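Local coordinates for protein 3-oxo-tetronate kinase (Haemophilus influenzae, PDB 1YZY) that catalyses the ATP-dependent phosphorylation of 3-oxo-tetronate to 3-oxo-tetronate 4-phosphate, acting as a four-carbon acid sugar kinase, at residues F85-G91 against L155-Q159; Y78-C82 against N92-T97; I122-L127 against A150-R154; E106-T112 against F214-G220. The contacts are given in a common frame with arbitrary orientation. Numbering follows the deposited sequence.

How the contacts relate
From the N terminus, contact 2 comes first: it folds helix 93-104 back against strand 77-80, closing the loop between them. Contact 1 starts within that loop, at 85-91, and closes only at helix 152-159, so the two cross. Contact 4 opens after helix 93-104 and closes at 214-220, crossing contact 1 as well while following contact 2 in series. Contact 3, from 122-127 to 150-154, lies inside the spans of both contact 1 and contact 4. Together they join the hairpin of strands 120-123 and 126-129, helix 152-159, the 85-91 loop and strands 77-80, 216-219 and 109-111; Tyr81 and Phe85 meet edge-to-face, Phe85 packs on Leu152, and Tyr81 OH is hydrogen-bonded to Thr218 OG1.

Contact 1 of 4, residues F85-G91 against L155-Q159; sequences FDSTAKG and LMDAQ
The irregular loop 85-91, part of the connection from strand 77-80 to helix 93-104, is held against the helical segment 155-159 by a glutamine side chain; 357 Å² is buried between them. The loop begins at Phe85 with a left-handed backbone (phi/psi 58/28) and ends in a type I turn from Thr88 to Gly91, closed by a very short Gly91 N to Thr88 O bond of 2.5 Å. Lys90 N also donates to Thr88 OG1 (3.3 Å), an ST turn. Along the helix, Leu155 comes first, pointing toward the loop with its CB 3.9 Å from Phe85 CE2. Met156 sets its CB 4.3 Å from Phe85 CZ. Ala158 CB reaches Ala89 CB at 4.5 Å. Gln159, nearest in register to Ala89 (CA to CA 4.7 Å), is the most deeply covered: with chi1 p and chi2 t, its NE2 donates to Ser87 OG (3.1 Å), and Ser87 OG in turn donates to Phe85 O (2.7 Å). The Gln159 amide links its own helix to the loop through NE2 and to the start of helix 93-104 through OE1, which accepts from Gly94 N. Ile93 and Thr97 of helix 93-104 flank the junction, while Ile111 of strand 109-111 packs on Phe85 and Met156.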
loop_
_atom_site.group_PDB
_atom_site.type_symbol
_atom_site.label_atom_id
_atom_site.label_comp_id
_atom_site.label_asym_id
_atom_site.label_seq_id
_atom_site.Cartn_x
_atom_site.Cartn_y
_atom_site.Cartn_z
ATOM N N PHE A 85 -7.796 -4.055 -13.346
ATOM C CA PHE A 85 -7.584 -5.454 -13.707
ATOM C C PHE A 85 -6.284 -5.723 -14.476
ATOM O O PHE A 85 -6.193 -6.705 -15.209
ATOM C CB PHE A 85 -8.807 -5.960 -14.502
ATOM C CG PHE A 85 -9.135 -7.408 -14.265
ATOM C CD1 PHE A 85 -9.618 -7.833 -13.032
ATOM C CD2 PHE A 85 -8.978 -8.349 -15.279
ATOM C CE1 PHE A 85 -9.939 -9.171 -12.813
ATOM C CE2 PHE A 85 -9.296 -9.699 -15.063
ATOM C CZ PHE A 85 -9.775 -10.102 -13.831
ATOM N N ASP A 86 -5.268 -4.890 -14.245
ATOM C CA ASP A 86 -3.956 -5.001 -14.911
ATOM C C ASP A 86 -3.458 -6.429 -15.092
ATOM O O ASP A 86 -3.149 -7.111 -14.112
ATOM C CB ASP A 86 -2.901 -4.187 -14.157
ATOM C CG ASP A 86 -3.259 -2.725 -14.068
ATOM O OD1 ASP A 86 -4.402 -2.436 -13.671
ATOM O OD2 ASP A 86 -2.413 -1.865 -14.400
ATOM N N SER A 87 -3.346 -6.842 -16.354
ATOM C CA SER A 87 -2.909 -8.184 -16.726
ATOM C C SER A 87 -2.891 -8.335 -18.254
ATOM O O SER A 87 -3.049 -7.356 -18.989
ATOM C CB SER A 87 -3.872 -9.218 -16.123
ATOM O OG SER A 87 -5.231 -8.908 -16.430
ATOM N N THR A 88 -2.618 -9.556 -18.711
ATOM C CA THR A 88 -2.610 -9.916 -20.135
ATOM C C THR A 88 -3.157 -11.343 -20.212
ATOM O O THR A 88 -3.551 -11.913 -19.190
ATOM C CB THR A 88 -1.192 -9.901 -20.769
ATOM O OG1 THR A 88 -0.375 -10.907 -20.160
ATOM C CG2 THR A 88 -0.534 -8.534 -20.620
ATOM N N ALA A 89 -3.200 -11.923 -21.410
ATOM C CA ALA A 89 -3.709 -13.286 -21.556
ATOM C C ALA A 89 -2.935 -14.273 -20.673
ATOM O O ALA A 89 -3.390 -15.390 -20.410
ATOM C CB ALA A 89 -3.678 -13.703 -23.005
ATOM N N LYS A 90 -1.731 -13.882 -20.276
ATOM C CA LYS A 90 -0.914 -14.680 -19.368
ATOM C C LYS A 90 -0.926 -13.945 -18.052
ATOM O O LYS A 90 -0.317 -14.453 -17.117
ATOM C CB LYS A 90 0.546 -14.612 -19.809
ATOM C CG LYS A 90 0.821 -15.465 -21.051
ATOM C CD LYS A 90 1.985 -14.955 -21.895
ATOM C CE LYS A 90 1.575 -13.757 -22.744
ATOM N NZ LYS A 90 2.587 -13.436 -23.790
ATOM N N GLY A 91 -1.605 -12.798 -17.978
ATOM C CA GLY A 91 -1.732 -11.965 -16.790
ATOM C C GLY A 91 -2.099 -12.848 -15.638
ATOM O O GLY A 91 -3.155 -13.471 -15.598
ATOM N N LEU A 155 -11.875 -11.008 -20.005
ATOM C CA LEU A 155 -10.499 -10.772 -19.582
ATOM C C LEU A 155 -10.015 -11.924 -18.719
ATOM O O LEU A 155 -8.901 -12.416 -18.898
ATOM C CB LEU A 155 -10.393 -9.472 -18.787
ATOM C CG LEU A 155 -10.575 -8.186 -19.569
ATOM C CD1 LEU A 155 -10.642 -7.024 -18.603
ATOM C CD2 LEU A 155 -9.445 -8.019 -20.584
ATOM N N MET A 156 -10.841 -12.344 -17.769
ATOM C CA MET A 156 -10.455 -13.438 -16.897
ATOM C C MET A 156 -10.374 -14.773 -17.637
ATOM O O MET A 156 -9.468 -15.575 -17.384
ATOM C CB MET A 156 -11.413 -13.548 -15.708
ATOM C CG MET A 156 -11.041 -14.662 -14.716
ATOM S SD MET A 156 -9.488 -14.436 -13.824
ATOM C CE MET A 156 -9.545 -15.858 -12.730
ATOM N N ASP A 157 -11.322 -15.012 -18.540
ATOM C CA ASP A 157 -11.369 -16.260 -19.301
ATOM C C ASP A 157 -10.122 -16.483 -20.142
ATOM O O ASP A 157 -9.714 -17.622 -20.370
ATOM C CB ASP A 157 -12.600 -16.298 -20.217
ATOM C CG ASP A 157 -13.874 -16.734 -19.499
ATOM O OD1 ASP A 157 -13.835 -17.090 -18.299
ATOM O OD2 ASP A 157 -14.931 -16.723 -20.160
ATOM N N ALA A 158 -9.563 -15.397 -20.654
ATOM C CA ALA A 158 -8.365 -15.462 -21.474
ATOM C C ALA A 158 -7.164 -16.047 -20.728
ATOM O O ALA A 158 -6.396 -16.826 -21.294
ATOM C CB ALA A 158 -8.029 -14.084 -21.982
ATOM N N GLN A 159 -7.043 -15.708 -19.449
ATOM C CA GLN A 159 -5.927 -16.147 -18.609
ATOM C C GLN A 159 -6.247 -17.178 -17.535
ATOM O O GLN A 159 -5.379 -17.510 -16.719
ATOM C CB GLN A 159 -5.300 -14.934 -17.920
ATOM C CG GLN A 159 -6.444 -14.109 -17.349
ATOM C CD GLN A 159 -5.981 -12.876 -16.626
ATOM O OE1 GLN A 159 -5.637 -12.937 -15.454
ATOM N NE2 GLN A 159 -5.992 -11.744 -17.313
#

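Contact 2 of 4, residues Y78-C82 against N92-T97; sequences YFKYC and NIGPVT
Phe79, Ile93 and Tyr81 carry most of this buried contact, in which strand 78-80 and helix 93-97 run nearly antiparallel (163°) with their axes 10.2 Å apart. The nearest CA pairs are Phe79-Thr97 and Tyr81-Ile93, both at 7.4 Å. Phe79 (chi1 t, chi2 25°) points toward the helix. One face of its ring receives Val96 CG1 in a CH-pi contact, 3.8 Å from the centroid and 16° off the normal, while the ring edge meets the helix backbone and a hydroxyl: Phe79 CE2 is 3.3 Å from Ile93 O, and Phe79 CD2 is 3.4 Å from Thr97 OG1. Ile93 (chi1 m, chi2 t) bridges the two aromatics, its CG2 lying 4.3 Å from Phe79 CE2 and 3.8 Å from Tyr81 CE2, with its CD1 over one face of the Tyr81 ring. Tyr81 takes chi1 p, and its OH bonds to Thr218 on the neighbouring strand 216-219. The arrangement is consistent with the first half of a beta-alpha-beta crossover from 77-80 to 109-111, with 216-219 between those two strands. No hydrogen bond spans the segments: Thr97 OG1 donates within its own helix to Ile93 O (2.8 Å), Val96 covers a face of the Phe79 ring, and the ring edge faces oxygen atoms.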
loop_
_atom_site.group_PDB
_atom_site.type_symbol
_atom_site.label_atom_id
_atom_site.label_comp_id
_atom_site.label_asym_id
_atom_site.label_seq_id
_atom_site.Cartn_x
_atom_site.Cartn_y
_atom_site.Cartn_z
ATOM N N TYR A 78 -7.410 -13.176 0.701
ATOM C CA TYR A 78 -7.808 -12.159 -0.249
ATOM C C TYR A 78 -6.679 -11.867 -1.228
ATOM O O TYR A 78 -5.633 -11.358 -0.832
ATOM C CB TYR A 78 -8.150 -10.887 0.528
ATOM C CG TYR A 78 -8.855 -9.808 -0.260
ATOM C CD1 TYR A 78 -10.196 -9.507 -0.009
ATOM C CD2 TYR A 78 -8.194 -9.077 -1.243
ATOM C CE1 TYR A 78 -10.865 -8.513 -0.719
ATOM C CE2 TYR A 78 -8.857 -8.070 -1.963
ATOM C CZ TYR A 78 -10.193 -7.799 -1.693
ATOM O OH TYR A 78 -10.866 -6.820 -2.386
ATOM N N PHE A 79 -6.893 -12.195 -2.498
ATOM C CA PHE A 79 -5.919 -11.934 -3.552
ATOM C C PHE A 79 -6.236 -10.547 -4.098
ATOM O O PHE A 79 -7.211 -10.363 -4.815
ATOM C CB PHE A 79 -6.035 -12.999 -4.655
ATOM C CG PHE A 79 -5.154 -12.747 -5.853
ATOM C CD1 PHE A 79 -3.991 -11.985 -5.743
ATOM C CD2 PHE A 79 -5.510 -13.247 -7.099
ATOM C CE1 PHE A 79 -3.205 -11.721 -6.855
ATOM C CE2 PHE A 79 -4.732 -12.990 -8.218
ATOM C CZ PHE A 79 -3.575 -12.223 -8.099
ATOM N N LYS A 80 -5.397 -9.578 -3.762
ATOM C CA LYS A 80 -5.572 -8.194 -4.177
ATOM C C LYS A 80 -4.777 -7.778 -5.406
ATOM O O LYS A 80 -3.552 -7.856 -5.423
ATOM C CB LYS A 80 -5.237 -7.277 -2.992
ATOM C CG LYS A 80 -4.829 -5.854 -3.342
ATOM C CD LYS A 80 -6.007 -4.940 -3.440
ATOM C CE LYS A 80 -5.574 -3.520 -3.709
ATOM N NZ LYS A 80 -5.014 -3.317 -5.071
ATOM N N TYR A 81 -5.487 -7.277 -6.413
ATOM C CA TYR A 81 -4.879 -6.807 -7.649
ATOM C C TYR A 81 -5.336 -5.378 -7.964
ATOM O O TYR A 81 -6.013 -4.748 -7.156
ATOM C CB TYR A 81 -5.158 -7.775 -8.807
ATOM C CG TYR A 81 -6.572 -8.308 -8.859
ATOM C CD1 TYR A 81 -7.637 -7.486 -9.226
ATOM C CD2 TYR A 81 -6.843 -9.637 -8.555
ATOM C CE1 TYR A 81 -8.937 -7.976 -9.289
ATOM C CE2 TYR A 81 -8.137 -10.139 -8.614
ATOM C CZ TYR A 81 -9.182 -9.301 -8.985
ATOM O OH TYR A 81 -10.467 -9.795 -9.075
ATOM N N CYS A 82 -4.949 -4.847 -9.118
ATOM C CA CYS A 82 -5.312 -3.475 -9.454
ATOM C C CYS A 82 -6.792 -3.310 -9.813
ATOM O O CYS A 82 -7.432 -4.251 -10.308
ATOM C CB CYS A 82 -4.423 -2.955 -10.585
ATOM S SG CYS A 82 -4.402 -1.151 -10.801
ATOM N N ASN A 92 -1.164 -12.831 -14.708
ATOM C CA ASN A 92 -1.103 -13.626 -13.480
ATOM C C ASN A 92 -2.343 -13.642 -12.601
ATOM O O ASN A 92 -2.396 -14.398 -11.631
ATOM C CB ASN A 92 0.074 -13.148 -12.632
ATOM C CG ASN A 92 1.295 -13.062 -13.550
ATOM O OD1 ASN A 92 1.397 -13.791 -14.538
ATOM N ND2 ASN A 92 2.214 -12.158 -13.232
ATOM N N ILE A 93 -3.318 -12.779 -12.878
ATOM C CA ILE A 93 -4.518 -12.745 -12.029
ATOM C C ILE A 93 -5.194 -14.120 -12.046
ATOM O O ILE A 93 -5.443 -14.713 -10.994
ATOM C CB ILE A 93 -5.513 -11.641 -12.472
ATOM C CG1 ILE A 93 -4.915 -10.264 -12.190
ATOM C CG2 ILE A 93 -6.857 -11.784 -11.744
ATOM C CD1 ILE A 93 -5.725 -9.132 -12.778
ATOM N N GLY A 94 -5.437 -14.639 -13.248
ATOM C CA GLY A 94 -6.065 -15.944 -13.402
ATOM C C GLY A 94 -5.228 -17.097 -12.885
ATOM O O GLY A 94 -5.727 -17.950 -12.146
ATOM N N PRO A 95 -3.969 -17.205 -13.333
ATOM C CA PRO A 95 -3.085 -18.284 -12.876
ATOM C C PRO A 95 -2.962 -18.335 -11.347
ATOM O O PRO A 95 -3.012 -19.412 -10.749
ATOM C CB PRO A 95 -1.761 -17.908 -13.521
ATOM C CG PRO A 95 -2.209 -17.309 -14.845
ATOM C CD PRO A 95 -3.333 -16.422 -14.412
ATOM N N VAL A 96 -2.768 -17.169 -10.728
ATOM C CA VAL A 96 -2.631 -17.078 -9.277
ATOM C C VAL A 96 -3.913 -17.476 -8.567
ATOM O O VAL A 96 -3.864 -18.159 -7.546
ATOM C CB VAL A 96 -2.190 -15.661 -8.826
ATOM C CG1 VAL A 96 -2.144 -15.574 -7.319
ATOM C CG2 VAL A 96 -0.814 -15.344 -9.380
ATOM N N THR A 97 -5.054 -17.032 -9.089
ATOM C CA THR A 97 -6.342 -17.371 -8.488
ATOM C C THR A 97 -6.518 -18.887 -8.520
ATOM O O THR A 97 -6.915 -19.508 -7.526
ATOM C CB THR A 97 -7.527 -16.682 -9.243
ATOM O OG1 THR A 97 -7.401 -15.261 -9.142
ATOM C CG2 THR A 97 -8.870 -17.082 -8.648
#

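Contact 3 of 4, residues I122-L127 against A150-R154; sequences IFNGYL and ANLMR
Two backbone hydrogen bonds join the segments: Leu152 N to Gly125 O (2.9 Å) and Leu127 N to Ala150 O (2.8 Å). They form a single beta bridge at Tyr126-Asn151 (CA to CA 4.3 Å), with a CH...O contact from Tyr126 CA to Ala150 O at 3.2 Å. Asn151 (chi1 t) is also the N-cap of helix 152-159, its OD1 accepting from Arg154 N at 3.0 Å. A type I' turn from Phe123 to Tyr126 makes the tight hairpin of strands 120-123 and 126-129, and the residues leading into the helix pair with the start of strand 126-129, just after the turn. At the left-handed angles of Gly125 (81/-3) a CB would be jammed against the preceding carbonyl O, which by itself calls for glycine, and would clash with Met153 CE; Met153 SD sits 3.8 Å from Gly125 CA. The Tyr126 ring offers one face to Asn151 ND2, which is 3.6 Å from Tyr126 CZ. Leu152 CD1 fills the apolar side, 3.7 Å from Ile122 CD1 and 4.2 Å from Leu127 CB.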
loop_
_atom_site.group_PDB
_atom_site.type_symbol
_atom_site.label_atom_id
_atom_site.label_comp_id
_atom_site.label_asym_id
_atom_site.label_seq_id
_atom_site.Cartn_x
_atom_site.Cartn_y
_atom_site.Cartn_z
ATOM N N ILE A 122 -18.489 -1.386 -12.166
ATOM C CA ILE A 122 -18.687 -2.574 -12.995
ATOM C C ILE A 122 -20.160 -2.760 -13.347
ATOM O O ILE A 122 -20.967 -3.060 -12.465
ATOM C CB ILE A 122 -18.258 -3.869 -12.245
ATOM C CG1 ILE A 122 -16.778 -3.842 -11.857
ATOM C CG2 ILE A 122 -18.573 -5.111 -13.078
ATOM C CD1 ILE A 122 -16.407 -5.000 -10.952
ATOM N N PHE A 123 -20.528 -2.552 -14.607
ATOM C CA PHE A 123 -21.913 -2.784 -15.010
ATOM C C PHE A 123 -21.969 -3.810 -16.141
ATOM O O PHE A 123 -21.385 -3.612 -17.210
ATOM C CB PHE A 123 -22.644 -1.502 -15.416
ATOM C CG PHE A 123 -24.114 -1.719 -15.712
ATOM C CD1 PHE A 123 -24.989 -2.110 -14.698
ATOM C CD2 PHE A 123 -24.607 -1.594 -17.011
ATOM C CE1 PHE A 123 -26.337 -2.382 -14.972
ATOM C CE2 PHE A 123 -25.947 -1.863 -17.293
ATOM C CZ PHE A 123 -26.813 -2.260 -16.271
ATOM N N ASN A 124 -22.729 -4.877 -15.904
ATOM C CA ASN A 124 -22.885 -5.978 -16.854
ATOM C C ASN A 124 -21.534 -6.663 -17.025
ATOM O O ASN A 124 -21.243 -7.257 -18.066
ATOM C CB ASN A 124 -23.424 -5.492 -18.212
ATOM C CG ASN A 124 -24.924 -5.730 -18.379
ATOM O OD1 ASN A 124 -25.498 -6.658 -17.802
ATOM N ND2 ASN A 124 -25.560 -4.889 -19.179
ATOM N N GLY A 125 -20.725 -6.605 -15.970
ATOM C CA GLY A 125 -19.413 -7.218 -16.012
ATOM C C GLY A 125 -18.376 -6.367 -16.710
ATOM O O GLY A 125 -17.221 -6.769 -16.793
ATOM N N TYR A 126 -18.791 -5.223 -17.248
ATOM C CA TYR A 126 -17.874 -4.310 -17.927
ATOM C C TYR A 126 -17.290 -3.332 -16.909
ATOM O O TYR A 126 -18.035 -2.730 -16.130
ATOM C CB TYR A 126 -18.601 -3.493 -19.003
ATOM C CG TYR A 126 -19.112 -4.277 -20.183
ATOM C CD1 TYR A 126 -18.446 -4.237 -21.406
ATOM C CD2 TYR A 126 -20.271 -5.048 -20.084
ATOM C CE1 TYR A 126 -18.921 -4.949 -22.506
ATOM C CE2 TYR A 126 -20.758 -5.761 -21.175
ATOM C CZ TYR A 126 -20.081 -5.710 -22.386
ATOM O OH TYR A 126 -20.566 -6.400 -23.480
ATOM N N LEU A 127 -15.971 -3.151 -16.936
ATOM C CA LEU A 127 -15.311 -2.233 -16.017
ATOM C C LEU A 127 -15.226 -0.839 -16.611
ATOM O O LEU A 127 -14.864 -0.663 -17.780
ATOM C CB LEU A 127 -13.906 -2.736 -15.652
ATOM C CG LEU A 127 -13.075 -1.931 -14.642
ATOM C CD1 LEU A 127 -13.713 -1.980 -13.263
ATOM C CD2 LEU A 127 -11.668 -2.505 -14.572
ATOM N N ALA A 150 -13.151 -4.252 -22.113
ATOM C CA ALA A 150 -13.699 -3.801 -20.839
ATOM C C ALA A 150 -14.499 -4.882 -20.116
ATOM O O ALA A 150 -14.843 -4.722 -18.951
ATOM C CB ALA A 150 -14.553 -2.560 -21.052
ATOM N N ASN A 151 -14.766 -5.989 -20.804
ATOM C CA ASN A 151 -15.539 -7.106 -20.252
ATOM C C ASN A 151 -14.666 -8.024 -19.386
ATOM O O ASN A 151 -13.816 -8.760 -19.897
ATOM C CB ASN A 151 -16.186 -7.894 -21.405
ATOM C CG ASN A 151 -17.200 -8.919 -20.936
ATOM O OD1 ASN A 151 -16.857 -10.024 -20.547
ATOM N ND2 ASN A 151 -18.468 -8.565 -21.018
ATOM N N LEU A 152 -14.919 -8.000 -18.079
ATOM C CA LEU A 152 -14.168 -8.781 -17.106
ATOM C C LEU A 152 -14.225 -10.291 -17.242
ATOM O O LEU A 152 -13.244 -10.972 -16.931
ATOM C CB LEU A 152 -14.541 -8.360 -15.675
ATOM C CG LEU A 152 -14.119 -6.939 -15.281
ATOM C CD1 LEU A 152 -14.862 -6.466 -14.031
ATOM C CD2 LEU A 152 -12.612 -6.908 -15.061
ATOM N N MET A 153 -15.389 -10.829 -17.597
ATOM C CA MET A 153 -15.518 -12.274 -17.773
ATOM C C MET A 153 -14.623 -12.715 -18.934
ATOM O O MET A 153 -14.074 -13.810 -18.912
ATOM C CB MET A 153 -16.964 -12.687 -18.061
ATOM C CG MET A 153 -17.937 -12.516 -16.909
ATOM S SD MET A 153 -18.397 -10.809 -16.641
ATOM C CE MET A 153 -19.325 -10.454 -18.112
ATOM N N ARG A 154 -14.518 -11.868 -19.956
ATOM C CA ARG A 154 -13.691 -12.158 -21.126
ATOM C C ARG A 154 -12.208 -12.029 -20.792
ATOM O O ARG A 154 -11.387 -12.819 -21.269
ATOM C CB ARG A 154 -14.048 -11.241 -22.311
ATOM C CG ARG A 154 -15.369 -11.599 -23.003
ATOM C CD ARG A 154 -15.454 -11.052 -24.420
ATOM N NE ARG A 154 -15.349 -9.590 -24.507
ATOM C CZ ARG A 154 -16.366 -8.769 -24.762
ATOM N NH1 ARG A 154 -17.596 -9.239 -24.946
ATOM N NH2 ARG A 154 -16.142 -7.474 -24.895
#

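Contact 4 of 4, residues E106-T112 against F214-G220; sequences EDFTVIT and FKLVTGG
Phe214 and Val110 form the apolar centre between two strand segments that bury 500 Å². Phe214 CE2 lies 3.8 Å from Val110 CG1, and Phe214 CZ reaches Phe108 CD2 at 4.0 Å, at the edge of the Phe108 ring. Farther along, Val110 CG2 rests 4.1 Å from Val217 CB. The strands 109-111 and 216-219 run parallel (9°), 5.1 Å apart at their closest, and converge C-terminally: CA distances are 5.5 Å for Thr109-Val217, 5.2 Å for Ile111-Thr218 and 4.4 Å for Thr112-Gly219. Gly220 N donates to Thr112 O (3.0 Å); a CB on Gly219 would clash with that same oxygen, and its backbone angles (158/-169) alone call for glycine. Thr218 N gives only a weak bond to Val110 O (3.3 Å), which also accepts from Thr218 OG1 (chi1 p, 2.7 Å), itself bonded to Tyr81 OH. Thr109 (chi1 t) likewise uses its side chain, OG1 donating to Leu216 O (2.8 Å). Near the N-terminal ends, water 1 donates to Phe108 O (3.2 Å) and accepts from Leu216 N (3.0 Å). Outermost, Glu106 OE1 touches the aliphatic part of Lys215 at CB (3.6 Å); Lys215 NZ is hydrogen-bonded to Thr75 O. The contact joins edge strand 109-111 of the three-stranded parallel sheet to edge strand 216-219 of the large mixed sheet, so that 216-219 lies between 77-80 and 109-111, the two strands that helix 93-104 connects.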
loop_
_atom_site.group_PDB
_atom_site.type_symbol
_atom_site.label_atom_id
_atom_site.label_comp_id
_atom_site.label_asym_id
_atom_site.label_seq_id
_atom_site.Cartn_x
_atom_site.Cartn_y
_atom_site.Cartn_z
ATOM N N GLU A 106 -10.724 -25.485 -2.862
ATOM C CA GLU A 106 -11.938 -24.729 -3.126
ATOM C C GLU A 106 -12.112 -24.671 -4.640
ATOM O O GLU A 106 -11.147 -24.869 -5.386
ATOM C CB GLU A 106 -11.800 -23.317 -2.554
ATOM C CG GLU A 106 -11.677 -23.275 -1.044
ATOM C CD GLU A 106 -12.968 -23.641 -0.352
ATOM O OE1 GLU A 106 -13.896 -22.809 -0.372
ATOM O OE2 GLU A 106 -13.061 -24.751 0.204
ATOM N N ASP A 107 -13.332 -24.408 -5.102
ATOM C CA ASP A 107 -13.580 -24.352 -6.539
ATOM C C ASP A 107 -14.391 -23.164 -7.034
ATOM O O ASP A 107 -14.826 -23.144 -8.180
ATOM C CB ASP A 107 -14.189 -25.673 -7.040
ATOM C CG ASP A 107 -15.158 -26.291 -6.051
ATOM O OD1 ASP A 107 -16.211 -25.680 -5.774
ATOM O OD2 ASP A 107 -14.866 -27.399 -5.547
ATOM N N PHE A 108 -14.554 -22.152 -6.191
ATOM C CA PHE A 108 -15.308 -20.969 -6.587
ATOM C C PHE A 108 -14.843 -19.741 -5.809
ATOM O O PHE A 108 -14.504 -19.842 -4.629
ATOM C CB PHE A 108 -16.818 -21.201 -6.361
ATOM C CG PHE A 108 -17.699 -20.123 -6.943
ATOM C CD1 PHE A 108 -17.779 -19.936 -8.321
ATOM C CD2 PHE A 108 -18.435 -19.286 -6.115
ATOM C CE1 PHE A 108 -18.576 -18.929 -8.863
ATOM C CE2 PHE A 108 -19.239 -18.271 -6.653
ATOM C CZ PHE A 108 -19.305 -18.096 -8.025
ATOM N N THR A 109 -14.842 -18.588 -6.467
ATOM C CA THR A 109 -14.446 -17.333 -5.832
ATOM C C THR A 109 -15.053 -16.183 -6.632
ATOM O O THR A 109 -15.637 -16.416 -7.688
ATOM C CB THR A 109 -12.886 -17.186 -5.773
ATOM O OG1 THR A 109 -12.532 -16.068 -4.943
ATOM C CG2 THR A 109 -12.295 -16.966 -7.169
ATOM N N VAL A 110 -14.946 -14.958 -6.114
ATOM C CA VAL A 110 -15.467 -13.763 -6.791
ATOM C C VAL A 110 -14.361 -12.861 -7.343
ATOM O O VAL A 110 -13.221 -12.904 -6.893
ATOM C CB VAL A 110 -16.369 -12.909 -5.858
ATOM C CG1 VAL A 110 -17.479 -13.764 -5.289
ATOM C CG2 VAL A 110 -15.547 -12.271 -4.741
ATOM N N ILE A 111 -14.729 -12.021 -8.301
ATOM C CA ILE A 111 -13.798 -11.102 -8.934
ATOM C C ILE A 111 -14.420 -9.715 -8.913
ATOM O O ILE A 111 -15.537 -9.533 -9.398
ATOM C CB ILE A 111 -13.542 -11.528 -10.402
ATOM C CG1 ILE A 111 -12.774 -12.850 -10.433
ATOM C CG2 ILE A 111 -12.864 -10.420 -11.196
ATOM C CD1 ILE A 111 -12.593 -13.392 -11.811
ATOM N N THR A 112 -13.721 -8.741 -8.344
ATOM C CA THR A 112 -14.243 -7.385 -8.312
ATOM C C THR A 112 -13.241 -6.280 -8.031
ATOM O O THR A 112 -12.816 -6.087 -6.899
ATOM C CB THR A 112 -15.452 -7.236 -7.339
ATOM O OG1 THR A 112 -15.853 -5.860 -7.276
ATOM C CG2 THR A 112 -15.104 -7.728 -5.940
ATOM N N PHE A 214 -16.523 -17.251 2.415
ATOM C CA PHE A 214 -15.647 -17.684 1.336
ATOM C C PHE A 214 -14.224 -17.845 1.887
ATOM O O PHE A 214 -13.731 -16.982 2.610
ATOM C CB PHE A 214 -15.622 -16.641 0.218
ATOM C CG PHE A 214 -16.674 -16.838 -0.835
ATOM C CD1 PHE A 214 -18.000 -17.081 -0.486
ATOM C CD2 PHE A 214 -16.344 -16.730 -2.181
ATOM C CE1 PHE A 214 -18.980 -17.207 -1.468
ATOM C CE2 PHE A 214 -17.318 -16.855 -3.170
ATOM C CZ PHE A 214 -18.637 -17.093 -2.812
ATOM N N LYS A 215 -13.581 -18.961 1.549
ATOM C CA LYS A 215 -12.214 -19.246 1.983
ATOM C C LYS A 215 -11.272 -18.300 1.237
ATOM O O LYS A 215 -10.195 -17.960 1.732
ATOM C CB LYS A 215 -11.861 -20.686 1.625
ATOM C CG LYS A 215 -10.971 -21.394 2.598
ATOM C CD LYS A 215 -11.761 -21.864 3.797
ATOM C CE LYS A 215 -10.862 -22.581 4.803
ATOM N NZ LYS A 215 -9.803 -21.703 5.402
ATOM N N LEU A 216 -11.687 -17.915 0.029
ATOM C CA LEU A 216 -10.928 -17.018 -0.839
ATOM C C LEU A 216 -11.781 -16.029 -1.655
ATOM O O LEU A 216 -12.819 -16.390 -2.207
ATOM C CB LEU A 216 -10.082 -17.841 -1.820
ATOM C CG LEU A 216 -9.390 -17.051 -2.932
ATOM C CD1 LEU A 216 -8.276 -16.193 -2.339
ATOM C CD2 LEU A 216 -8.842 -17.991 -3.983
ATOM N N VAL A 217 -11.334 -14.780 -1.715
ATOM C CA VAL A 217 -12.006 -13.757 -2.500
ATOM C C VAL A 217 -10.922 -12.953 -3.223
ATOM O O VAL A 217 -9.770 -12.947 -2.798
ATOM C CB VAL A 217 -12.896 -12.816 -1.629
ATOM C CG1 VAL A 217 -13.911 -13.621 -0.822
ATOM C CG2 VAL A 217 -12.062 -11.969 -0.724
ATOM N N THR A 218 -11.278 -12.312 -4.333
ATOM C CA THR A 218 -10.323 -11.513 -5.100
ATOM C C THR A 218 -10.913 -10.144 -5.469
ATOM O O THR A 218 -12.134 -9.955 -5.457
ATOM C CB THR A 218 -9.849 -12.242 -6.407
ATOM O OG1 THR A 218 -10.774 -12.008 -7.476
ATOM C CG2 THR A 218 -9.710 -13.742 -6.189
ATOM N N GLY A 219 -10.042 -9.167 -5.699
ATOM C CA GLY A 219 -10.514 -7.850 -6.072
ATOM C C GLY A 219 -9.525 -6.739 -5.803
ATOM O O GLY A 219 -8.341 -6.990 -5.589
ATOM N N GLY A 220 -10.000 -5.502 -5.906
ATOM C CA GLY A 220 -9.160 -4.350 -5.631
ATOM C C GLY A 220 -9.268 -4.021 -4.151
ATOM O O GLY A 220 -9.296 -4.923 -3.312
HETATM O O HOH W 1 -13.687 -19.523 -1.573
#